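Local coordinates for protein replicative DNA helicase (Helicobacter pylori, PDB 3GXV) that probably unwinds duplex DNA at the replication fork as a hexameric, ATP-driven helicase, and interacts with primase through its N-terminal domain, at residues E14-S19 with S89-I94; L35-F40 with L47-A52; D39-P44 with I106-F111. All coordinates share one frame; numbering follows the deposited sequence.

Contact 1 of 3, residues E14-S19 with S89-I94; sequences ERIVLS and SPIDNI
Ser19 OG lies against the ring of Pro90 and hydrogen-bonds to the backbone carbonyl of Ala88, just ahead of segment 89-94. OG is anti to the backbone N (chi1 166°), which turns the hydroxyl toward the loop. Across the contact Ser19 OG lies 3.5 Å from Pro90 CG and 3.7 Å from Pro90 N. The hydroxyl is thus taken up by the loop backbone while its flank rests on the proline.

One helical turn earlier, Ile16 adds an apolar contact. The Ile16 CG2 branch faces the loop, 3.8 Å from Ile91 CB. Ile16 CG2 also lies 3.1 Å from Ser89 O, but Ser89 O and Ile91 CD1 are too close in the model, so the placing of both is doubtful.

The two segments join helix 3-23 to the linker between helix 79-87 and helix 95-119, within the all-helical DnaB-type N-terminal domain. Ile94 holds the N-cap position of helix 95-119. Ile94 CG2 reaches over the backbone of helix 3-23, 4.1 Å from Val17 CA and 4.2 Å from Ile16 O. A looser contact joins Ile94 CG2 to Val17 CG2 at 4.4 Å. Tyr97 and Ile101 of helix 95-119 continue this apolar surface over Val17. No hydrogen bond links segments 14-19 and 89-94 directly. At the outer bend of the linker, Asp92 packs on Arg118 of the second subunit.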
loop_
_atom_site.group_PDB
_atom_site.type_symbol
_atom_site.label_atom_id
_atom_site.label_comp_id
_atom_site.label_asym_id
_atom_site.label_seq_id
_atom_site.Cartn_x
_atom_site.Cartn_y
_atom_site.Cartn_z
ATOM N N GLU B 14 -0.090 -1.905 19.619
ATOM C CA GLU B 14 0.205 -2.752 18.475
ATOM C C GLU B 14 -0.586 -2.327 17.255
ATOM O O GLU B 14 -0.096 -2.418 16.135
ATOM C CB GLU B 14 -0.092 -4.218 18.799
ATOM C CG GLU B 14 0.718 -4.748 19.977
ATOM C CD GLU B 14 0.583 -6.242 20.196
ATOM O OE1 GLU B 14 -0.488 -6.833 19.889
ATOM O OE2 GLU B 14 1.556 -6.826 20.707
ATOM N N ARG B 15 -1.811 -1.870 17.475
ATOM C CA ARG B 15 -2.656 -1.423 16.383
ATOM C C ARG B 15 -2.107 -0.121 15.826
ATOM O O ARG B 15 -1.969 0.039 14.611
ATOM C CB ARG B 15 -4.093 -1.183 16.861
ATOM C CG ARG B 15 -4.846 -2.436 17.260
ATOM C CD ARG B 15 -6.340 -2.159 17.422
ATOM N NE ARG B 15 -6.652 -1.367 18.609
ATOM C CZ ARG B 15 -7.160 -1.861 19.737
ATOM N NH1 ARG B 15 -7.425 -3.152 19.853
ATOM N NH2 ARG B 15 -7.412 -1.057 20.749
ATOM N N ILE B 16 -1.804 0.818 16.718
ATOM C CA ILE B 16 -1.296 2.107 16.282
ATOM C C ILE B 16 -0.041 1.924 15.432
ATOM O O ILE B 16 0.193 2.665 14.498
ATOM C CB ILE B 16 -0.975 3.020 17.476
ATOM C CG1 ILE B 16 -2.257 3.320 18.263
ATOM C CG2 ILE B 16 -0.332 4.305 16.968
ATOM C CD1 ILE B 16 -2.034 4.056 19.587
ATOM N N VAL B 17 0.752 0.914 15.763
ATOM C CA VAL B 17 1.973 0.624 15.033
ATOM C C VAL B 17 1.650 0.072 13.653
ATOM O O VAL B 17 2.275 0.465 12.665
ATOM C CB VAL B 17 2.833 -0.397 15.795
ATOM C CG1 VAL B 17 4.058 -0.784 14.970
ATOM C CG2 VAL B 17 3.275 0.196 17.116
ATOM N N LEU B 18 0.672 -0.839 13.605
ATOM C CA LEU B 18 0.238 -1.481 12.362
ATOM C C LEU B 18 -0.497 -0.460 11.495
ATOM O O LEU B 18 -0.387 -0.472 10.268
ATOM C CB LEU B 18 -0.685 -2.677 12.661
ATOM C CG LEU B 18 -0.126 -3.955 13.318
ATOM C CD1 LEU B 18 -1.264 -4.951 13.537
ATOM C CD2 LEU B 18 0.935 -4.584 12.440
ATOM N N SER B 19 -1.260 0.410 12.149
ATOM C CA SER B 19 -1.984 1.464 11.458
ATOM C C SER B 19 -0.958 2.418 10.863
ATOM O O SER B 19 -1.171 2.959 9.785
ATOM C CB SER B 19 -2.885 2.232 12.423
ATOM O OG SER B 19 -3.332 3.434 11.824
ATOM N N SER B 89 -5.265 5.604 15.289
ATOM C CA SER B 89 -4.528 6.752 14.774
ATOM C C SER B 89 -3.042 6.558 14.566
ATOM O O SER B 89 -2.303 6.231 15.488
ATOM C CB SER B 89 -4.739 7.951 15.696
ATOM O OG SER B 89 -6.120 8.196 15.900
ATOM N N PRO B 90 -2.597 6.737 13.318
ATOM C CA PRO B 90 -1.198 6.602 12.965
ATOM C C PRO B 90 -0.560 7.689 13.844
ATOM O O PRO B 90 -1.036 8.833 13.942
ATOM C CB PRO B 90 -1.160 6.937 11.458
ATOM C CG PRO B 90 -2.655 6.729 11.001
ATOM C CD PRO B 90 -3.389 7.232 12.189
ATOM N N ILE B 91 0.514 7.353 14.524
ATOM C CA ILE B 91 1.196 8.316 15.373
ATOM C C ILE B 91 2.425 8.770 14.603
ATOM O O ILE B 91 2.676 8.309 13.492
ATOM C CB ILE B 91 1.495 7.611 16.699
ATOM C CG1 ILE B 91 0.494 8.141 17.726
ATOM C CG2 ILE B 91 2.937 7.747 17.114
ATOM C CD1 ILE B 91 -1.009 7.977 17.355
ATOM N N ASP B 92 3.152 9.721 15.150
ATOM C CA ASP B 92 4.354 10.155 14.475
ATOM C C ASP B 92 5.431 9.465 15.294
ATOM O O ASP B 92 5.382 9.514 16.519
ATOM C CB ASP B 92 4.500 11.676 14.570
ATOM C CG ASP B 92 4.025 12.420 13.317
ATOM O OD1 ASP B 92 4.260 13.642 13.249
ATOM O OD2 ASP B 92 3.433 11.828 12.406
ATOM N N ASN B 93 6.371 8.798 14.637
ATOM C CA ASN B 93 7.418 8.096 15.371
ATOM C C ASN B 93 6.850 7.033 16.300
ATOM O O ASN B 93 6.519 7.309 17.456
ATOM C CB ASN B 93 8.278 9.074 16.186
ATOM C CG ASN B 93 9.462 8.389 16.847
ATOM O OD1 ASN B 93 10.037 7.462 16.285
ATOM N ND2 ASN B 93 9.839 8.851 18.035
ATOM N N ILE B 94 6.738 5.818 15.765
ATOM C CA ILE B 94 6.228 4.670 16.507
ATOM C C ILE B 94 7.379 3.843 17.071
ATOM O O ILE B 94 7.206 2.675 17.419
ATOM C CB ILE B 94 5.362 3.753 15.606
ATOM C CG1 ILE B 94 5.947 3.691 14.192
ATOM C CG2 ILE B 94 3.929 4.241 15.589
ATOM C CD1 ILE B 94 7.297 3.019 14.107
#

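Contact 2 of 3, residues L35-F40 with L47-A52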
loop_
_atom_site.group_PDB
_atom_site.type_symbol
_atom_site.label_atom_id
_atom_site.label_comp_id
_atom_site.label_asym_id
_atom_site.label_seq_id
_atom_site.Cartn_x
_atom_site.Cartn_y
_atom_site.Cartn_z
ATOM N N LEU B 35 10.795 -6.588 15.116
ATOM C CA LEU B 35 9.621 -7.403 15.389
ATOM C C LEU B 35 9.261 -8.492 14.391
ATOM O O LEU B 35 9.312 -8.294 13.187
ATOM C CB LEU B 35 8.399 -6.496 15.551
ATOM C CG LEU B 35 8.346 -5.518 16.730
ATOM C CD1 LEU B 35 7.200 -4.547 16.533
ATOM C CD2 LEU B 35 8.178 -6.285 18.029
ATOM N N GLU B 36 8.894 -9.652 14.919
ATOM C CA GLU B 36 8.432 -10.770 14.109
ATOM C C GLU B 36 6.943 -10.862 14.457
ATOM O O GLU B 36 6.513 -10.325 15.475
ATOM C CB GLU B 36 9.132 -12.073 14.513
ATOM C CG GLU B 36 10.610 -12.146 14.167
ATOM C CD GLU B 36 10.899 -11.802 12.719
ATOM O OE1 GLU B 36 10.019 -12.016 11.857
ATOM O OE2 GLU B 36 12.018 -11.329 12.440
ATOM N N PRO B 37 6.135 -11.533 13.619
ATOM C CA PRO B 37 4.699 -11.643 13.935
ATOM C C PRO B 37 4.485 -12.234 15.340
ATOM O O PRO B 37 3.707 -11.707 16.150
ATOM C CB PRO B 37 4.171 -12.555 12.831
ATOM C CG PRO B 37 5.063 -12.206 11.653
ATOM C CD PRO B 37 6.441 -12.113 12.293
ATOM N N SER B 38 5.202 -13.315 15.626
ATOM C CA SER B 38 5.115 -13.993 16.910
ATOM C C SER B 38 5.391 -13.066 18.098
ATOM O O SER B 38 5.160 -13.443 19.244
ATOM C CB SER B 38 6.097 -15.174 16.937
ATOM O OG SER B 38 7.438 -14.746 16.725
ATOM N N ASP B 39 5.883 -11.854 17.841
ATOM C CA ASP B 39 6.152 -10.935 18.940
ATOM C C ASP B 39 4.961 -10.090 19.342
ATOM O O ASP B 39 5.074 -9.275 20.253
ATOM C CB ASP B 39 7.317 -9.998 18.618
ATOM C CG ASP B 39 8.642 -10.704 18.615
ATOM O OD1 ASP B 39 8.903 -11.497 19.548
ATOM O OD2 ASP B 39 9.429 -10.455 17.683
ATOM N N PHE B 40 3.829 -10.275 18.663
ATOM C CA PHE B 40 2.626 -9.503 18.985
ATOM C C PHE B 40 1.803 -10.226 20.032
ATOM O O PHE B 40 1.655 -11.434 19.978
ATOM C CB PHE B 40 1.776 -9.255 17.740
ATOM C CG PHE B 40 2.328 -8.193 16.840
ATOM C CD1 PHE B 40 3.393 -8.469 15.980
ATOM C CD2 PHE B 40 1.837 -6.898 16.896
ATOM C CE1 PHE B 40 3.951 -7.467 15.202
ATOM C CE2 PHE B 40 2.401 -5.884 16.111
ATOM C CZ PHE B 40 3.459 -6.178 15.267
ATOM N N LEU B 47 -0.808 -11.839 12.938
ATOM C CA LEU B 47 -1.252 -12.393 11.665
ATOM C C LEU B 47 -1.264 -11.274 10.618
ATOM O O LEU B 47 -0.862 -11.482 9.461
ATOM C CB LEU B 47 -2.650 -13.017 11.811
ATOM C CG LEU B 47 -3.312 -13.686 10.592
ATOM C CD1 LEU B 47 -2.271 -14.431 9.765
ATOM C CD2 LEU B 47 -4.409 -14.647 11.065
ATOM N N PHE B 48 -1.729 -10.095 11.039
ATOM C CA PHE B 48 -1.779 -8.920 10.172
ATOM C C PHE B 48 -0.349 -8.560 9.761
ATOM O O PHE B 48 -0.066 -8.408 8.577
ATOM C CB PHE B 48 -2.398 -7.732 10.909
ATOM C CG PHE B 48 -2.632 -6.529 10.037
ATOM C CD1 PHE B 48 -3.829 -6.375 9.362
ATOM C CD2 PHE B 48 -1.661 -5.535 9.912
ATOM C CE1 PHE B 48 -4.061 -5.246 8.570
ATOM C CE2 PHE B 48 -1.882 -4.407 9.126
ATOM C CZ PHE B 48 -3.086 -4.260 8.457
ATOM N N PHE B 49 0.544 -8.431 10.740
ATOM C CA PHE B 49 1.942 -8.105 10.458
ATOM C C PHE B 49 2.521 -9.088 9.432
ATOM O O PHE B 49 3.328 -8.728 8.573
ATOM C CB PHE B 49 2.774 -8.163 11.747
ATOM C CG PHE B 49 4.144 -7.544 11.617
ATOM C CD1 PHE B 49 4.285 -6.221 11.190
ATOM C CD2 PHE B 49 5.291 -8.291 11.876
ATOM C CE1 PHE B 49 5.543 -5.660 11.023
ATOM C CE2 PHE B 49 6.562 -7.732 11.710
ATOM C CZ PHE B 49 6.684 -6.421 11.282
ATOM N N GLU B 50 2.082 -10.336 9.535
ATOM C CA GLU B 50 2.532 -11.414 8.673
ATOM C C GLU B 50 2.117 -11.171 7.227
ATOM O O GLU B 50 2.947 -11.199 6.317
ATOM C CB GLU B 50 1.923 -12.716 9.181
ATOM C CG GLU B 50 2.609 -14.012 8.781
ATOM C CD GLU B 50 1.836 -15.207 9.314
ATOM O OE1 GLU B 50 0.807 -15.564 8.702
ATOM O OE2 GLU B 50 2.232 -15.766 10.363
ATOM N N ILE B 51 0.823 -10.936 7.018
ATOM C CA ILE B 51 0.311 -10.690 5.676
ATOM C C ILE B 51 0.961 -9.440 5.092
ATOM O O ILE B 51 1.214 -9.364 3.886
ATOM C CB ILE B 51 -1.226 -10.518 5.681
ATOM C CG1 ILE B 51 -1.902 -11.825 6.117
ATOM C CG2 ILE B 51 -1.703 -10.131 4.291
ATOM C CD1 ILE B 51 -3.366 -11.663 6.539
ATOM N N ALA B 52 1.246 -8.467 5.951
ATOM C CA ALA B 52 1.863 -7.227 5.503
ATOM C C ALA B 52 3.282 -7.504 5.031
ATOM O O ALA B 52 3.687 -7.049 3.964
ATOM C CB ALA B 52 1.866 -6.193 6.632
#
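Phe49 is the bump of this contact. Its ring projects from helix 43-57 into a hollow lined by Leu35, Pro37 and Phe40. CG is anti to the backbone N (chi1 -167°), which carries the ring off the helix toward the loop. Phe40 CZ lies over one face of the Phe49 ring. The shortest contact is Phe40 CE1 to Phe49 CG, 3.6 Å. The two ring planes are inclined at 41°. At the ring edge, Leu35 O is 3.2 Å from Phe49 CE2 and Pro37 N is 3.8 Å from Phe49 CD2.

Pro37 is the answering bump. Pro37 CG lies 3.9 Å from Phe49 CD2 and 4.0 Å from CA and CB of Glu50, so the proline fits between the ring and Glu50. Within the loop, Phe40 N donates to Pro37 O, and Glu36 N donates to Asp39 OD2 at 2.9 Å. Leu18 and Ile21 of helix 3-23, with Ile28 and Val31 of helix 27-32, also pack against Phe49.

No hydrogen bond crosses between the segments, so the loop is held to its following helix by apolar fit. Leu35 O meets the ring's C-H edge, where a carbonyl is probably better tolerated than over a face.

Contact 3 of 3, residues D39-P44 with I106-F111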
loop_
_atom_site.group_PDB
_atom_site.type_symbol
_atom_site.label_atom_id
_atom_site.label_comp_id
_atom_site.label_asym_id
_atom_site.label_seq_id
_atom_site.Cartn_x
_atom_site.Cartn_y
_atom_site.Cartn_z
ATOM N N ASP B 39 5.883 -11.854 17.841
ATOM C CA ASP B 39 6.152 -10.935 18.940
ATOM C C ASP B 39 4.961 -10.090 19.342
ATOM O O ASP B 39 5.074 -9.275 20.253
ATOM C CB ASP B 39 7.317 -9.998 18.618
ATOM C CG ASP B 39 8.642 -10.704 18.615
ATOM O OD1 ASP B 39 8.903 -11.497 19.548
ATOM O OD2 ASP B 39 9.429 -10.455 17.683
ATOM N N PHE B 40 3.829 -10.275 18.663
ATOM C CA PHE B 40 2.626 -9.503 18.985
ATOM C C PHE B 40 1.803 -10.226 20.032
ATOM O O PHE B 40 1.655 -11.434 19.978
ATOM C CB PHE B 40 1.776 -9.255 17.740
ATOM C CG PHE B 40 2.328 -8.193 16.840
ATOM C CD1 PHE B 40 3.393 -8.469 15.980
ATOM C CD2 PHE B 40 1.837 -6.898 16.896
ATOM C CE1 PHE B 40 3.951 -7.467 15.202
ATOM C CE2 PHE B 40 2.401 -5.884 16.111
ATOM C CZ PHE B 40 3.459 -6.178 15.267
ATOM N N TYR B 41 1.278 -9.455 20.978
ATOM C CA TYR B 41 0.474 -9.948 22.094
ATOM C C TYR B 41 -0.895 -10.454 21.631
ATOM O O TYR B 41 -1.304 -11.568 21.968
ATOM C CB TYR B 41 0.350 -8.819 23.118
ATOM C CG TYR B 41 -0.723 -8.968 24.173
ATOM C CD1 TYR B 41 -0.791 -10.093 24.997
ATOM C CD2 TYR B 41 -1.656 -7.959 24.364
ATOM C CE1 TYR B 41 -1.785 -10.201 25.984
ATOM C CE2 TYR B 41 -2.630 -8.050 25.339
ATOM C CZ TYR B 41 -2.692 -9.167 26.137
ATOM O OH TYR B 41 -3.693 -9.247 27.064
ATOM N N TYR B 42 -1.607 -9.632 20.871
ATOM C CA TYR B 42 -2.904 -10.032 20.337
ATOM C C TYR B 42 -2.573 -10.744 19.020
ATOM O O TYR B 42 -2.131 -10.117 18.067
ATOM C CB TYR B 42 -3.760 -8.802 20.066
ATOM C CG TYR B 42 -5.178 -9.131 19.709
ATOM C CD1 TYR B 42 -5.935 -9.974 20.519
ATOM C CD2 TYR B 42 -5.775 -8.601 18.568
ATOM C CE1 TYR B 42 -7.244 -10.278 20.205
ATOM C CE2 TYR B 42 -7.084 -8.900 18.246
ATOM C CZ TYR B 42 -7.817 -9.738 19.071
ATOM O OH TYR B 42 -9.132 -10.023 18.792
ATOM N N PRO B 43 -2.772 -12.065 18.962
ATOM C CA PRO B 43 -2.482 -12.871 17.769
ATOM C C PRO B 43 -2.945 -12.321 16.422
ATOM O O PRO B 43 -2.218 -12.394 15.439
ATOM C CB PRO B 43 -3.125 -14.217 18.099
ATOM C CG PRO B 43 -3.005 -14.280 19.580
ATOM C CD PRO B 43 -3.419 -12.890 19.992
ATOM N N PRO B 44 -4.171 -11.785 16.354
ATOM C CA PRO B 44 -4.639 -11.248 15.067
ATOM C C PRO B 44 -3.764 -10.106 14.522
ATOM O O PRO B 44 -3.741 -9.852 13.309
ATOM C CB PRO B 44 -6.061 -10.802 15.384
ATOM C CG PRO B 44 -6.491 -11.834 16.403
ATOM C CD PRO B 44 -5.286 -11.889 17.315
ATOM N N ILE B 106 9.451 -10.261 24.973
ATOM C CA ILE B 106 10.547 -10.882 25.716
ATOM C C ILE B 106 10.136 -11.284 27.135
ATOM O O ILE B 106 10.536 -12.342 27.635
ATOM C CB ILE B 106 11.772 -9.928 25.769
ATOM C CG1 ILE B 106 12.300 -9.713 24.348
ATOM C CG2 ILE B 106 12.862 -10.496 26.691
ATOM C CD1 ILE B 106 13.526 -8.818 24.271
ATOM N N LYS B 107 9.350 -10.433 27.783
ATOM C CA LYS B 107 8.878 -10.730 29.121
ATOM C C LYS B 107 8.046 -12.009 29.107
ATOM O O LYS B 107 8.251 -12.883 29.943
ATOM C CB LYS B 107 8.045 -9.571 29.680
ATOM C CG LYS B 107 8.859 -8.366 30.061
ATOM C CD LYS B 107 8.150 -7.497 31.078
ATOM C CE LYS B 107 8.041 -8.197 32.421
ATOM N NZ LYS B 107 7.523 -7.310 33.504
ATOM N N ARG B 108 7.116 -12.115 28.162
ATOM C CA ARG B 108 6.260 -13.297 28.049
ATOM C C ARG B 108 7.087 -14.559 27.773
ATOM O O ARG B 108 6.743 -15.652 28.230
ATOM C CB ARG B 108 5.207 -13.099 26.944
ATOM C CG ARG B 108 4.176 -12.013 27.250
ATOM C CD ARG B 108 2.998 -12.067 26.281
ATOM N NE ARG B 108 3.431 -11.954 24.887
ATOM C CZ ARG B 108 3.747 -10.815 24.278
ATOM N NH1 ARG B 108 3.675 -9.657 24.935
ATOM N NH2 ARG B 108 4.160 -10.835 23.014
ATOM N N LYS B 109 8.181 -14.401 27.034
ATOM C CA LYS B 109 9.071 -15.518 26.736
ATOM C C LYS B 109 9.841 -15.886 28.007
ATOM O O LYS B 109 10.202 -17.036 28.229
ATOM C CB LYS B 109 10.057 -15.128 25.631
ATOM C CG LYS B 109 9.409 -14.838 24.294
ATOM C CD LYS B 109 10.460 -14.728 23.201
ATOM C CE LYS B 109 9.883 -14.110 21.940
ATOM N NZ LYS B 109 8.737 -14.893 21.394
ATOM N N LEU B 110 10.086 -14.882 28.834
ATOM C CA LEU B 110 10.786 -15.066 30.086
ATOM C C LEU B 110 9.918 -15.892 31.016
ATOM O O LEU B 110 10.376 -16.857 31.620
ATOM C CB LEU B 110 11.078 -13.703 30.713
ATOM C CG LEU B 110 12.245 -12.935 30.088
ATOM C CD1 LEU B 110 12.191 -11.483 30.523
ATOM C CD2 LEU B 110 13.557 -13.583 30.500
ATOM N N PHE B 111 8.659 -15.487 31.108
ATOM C CA PHE B 111 7.655 -16.131 31.932
ATOM C C PHE B 111 7.373 -17.564 31.459
ATOM O O PHE B 111 7.173 -18.468 32.276
ATOM C CB PHE B 111 6.370 -15.303 31.889
ATOM C CG PHE B 111 5.411 -15.622 32.988
ATOM C CD1 PHE B 111 5.592 -15.097 34.262
ATOM C CD2 PHE B 111 4.322 -16.469 32.761
ATOM C CE1 PHE B 111 4.700 -15.414 35.295
ATOM C CE2 PHE B 111 3.429 -16.784 33.792
ATOM C CZ PHE B 111 3.620 -16.257 35.052
HETATM O O HOH W 1 4.047 -7.751 22.823
HETATM O O HOH W 2 3.543 -13.389 21.635
#
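Arg108 lays one face of its guanidinium over the backbone and CB of Tyr41. Tyr41 CA stands 3.9 Å above the plane of the Arg108 guanidinium, toward the rim, and Tyr41 CB is 3.9 Å from Arg108 NH1. The arginine chain bends at chi3 (-57°), which sets NE back from a fully extended course. The flat group then lies against the turn leading into helix 43-57.

Its edge meets Asp39 O, while Phe40 O is reached through water. Arg108 NH2 makes a weak hydrogen bond to Asp39 O, 3.3 Å long and bent to 137°. Two waters add indirect links. Water 1 accepts from Arg108 NH1 at 2.9 Å and probably donates to Asp39 O. Water 2 accepts from Arg108 NH2 at 3.0 Å and donates to Phe40 O at 3.2 Å. Two of the links to the turn therefore pass through water.

Lys109 adds a second, weaker ionic contact. Its side chain crosses that of Asp39 at about a right angle, and the salt bridge from Lys109 NZ to Asp39 OD1 is long, at 3.9 Å. The stronger partner of Asp39 OD1 is Ser105 OG, one helical turn earlier on helix 95-119.

The N-H groups of the same turn are met by Glu14 of helix 3-23, which binds Tyr41 N and Tyr42 N. Tyr42 is the N-cap residue of helix 43-57. Pro44, in the first turn of that helix, sets its CD over the centre of the Tyr42 ring, 3.4 Å above its plane. Arg108 and Lys109 thus hold the long helix 95-119 to the loop before helix 43-57, in the all-helical N-terminal domain of DnaB-type helicases.

In the fold
Contact 2 lies nearest the centre of the chain and is mainly aromatic and apolar. Contacts 1 and 3 are farther out, on opposite sides of that centre. Contact 1 is also largely apolar, but seats a loop on helix 3-23. Contact 3 is polar, water-bridged and charged, and uses the side of helix 95-119 that carries Arg108 and Lys109. Contacts 2 and 3 share Asp39 and Phe40, so one loop turns an apolar side to helix 43-57 and a polar side to helix 95-119. Helix 3-23 ties all three together: Leu18 packs on Phe40, Phe48 and Phe49 of contact 2, and the Glu14 carboxylate reaches the contact 3 turn.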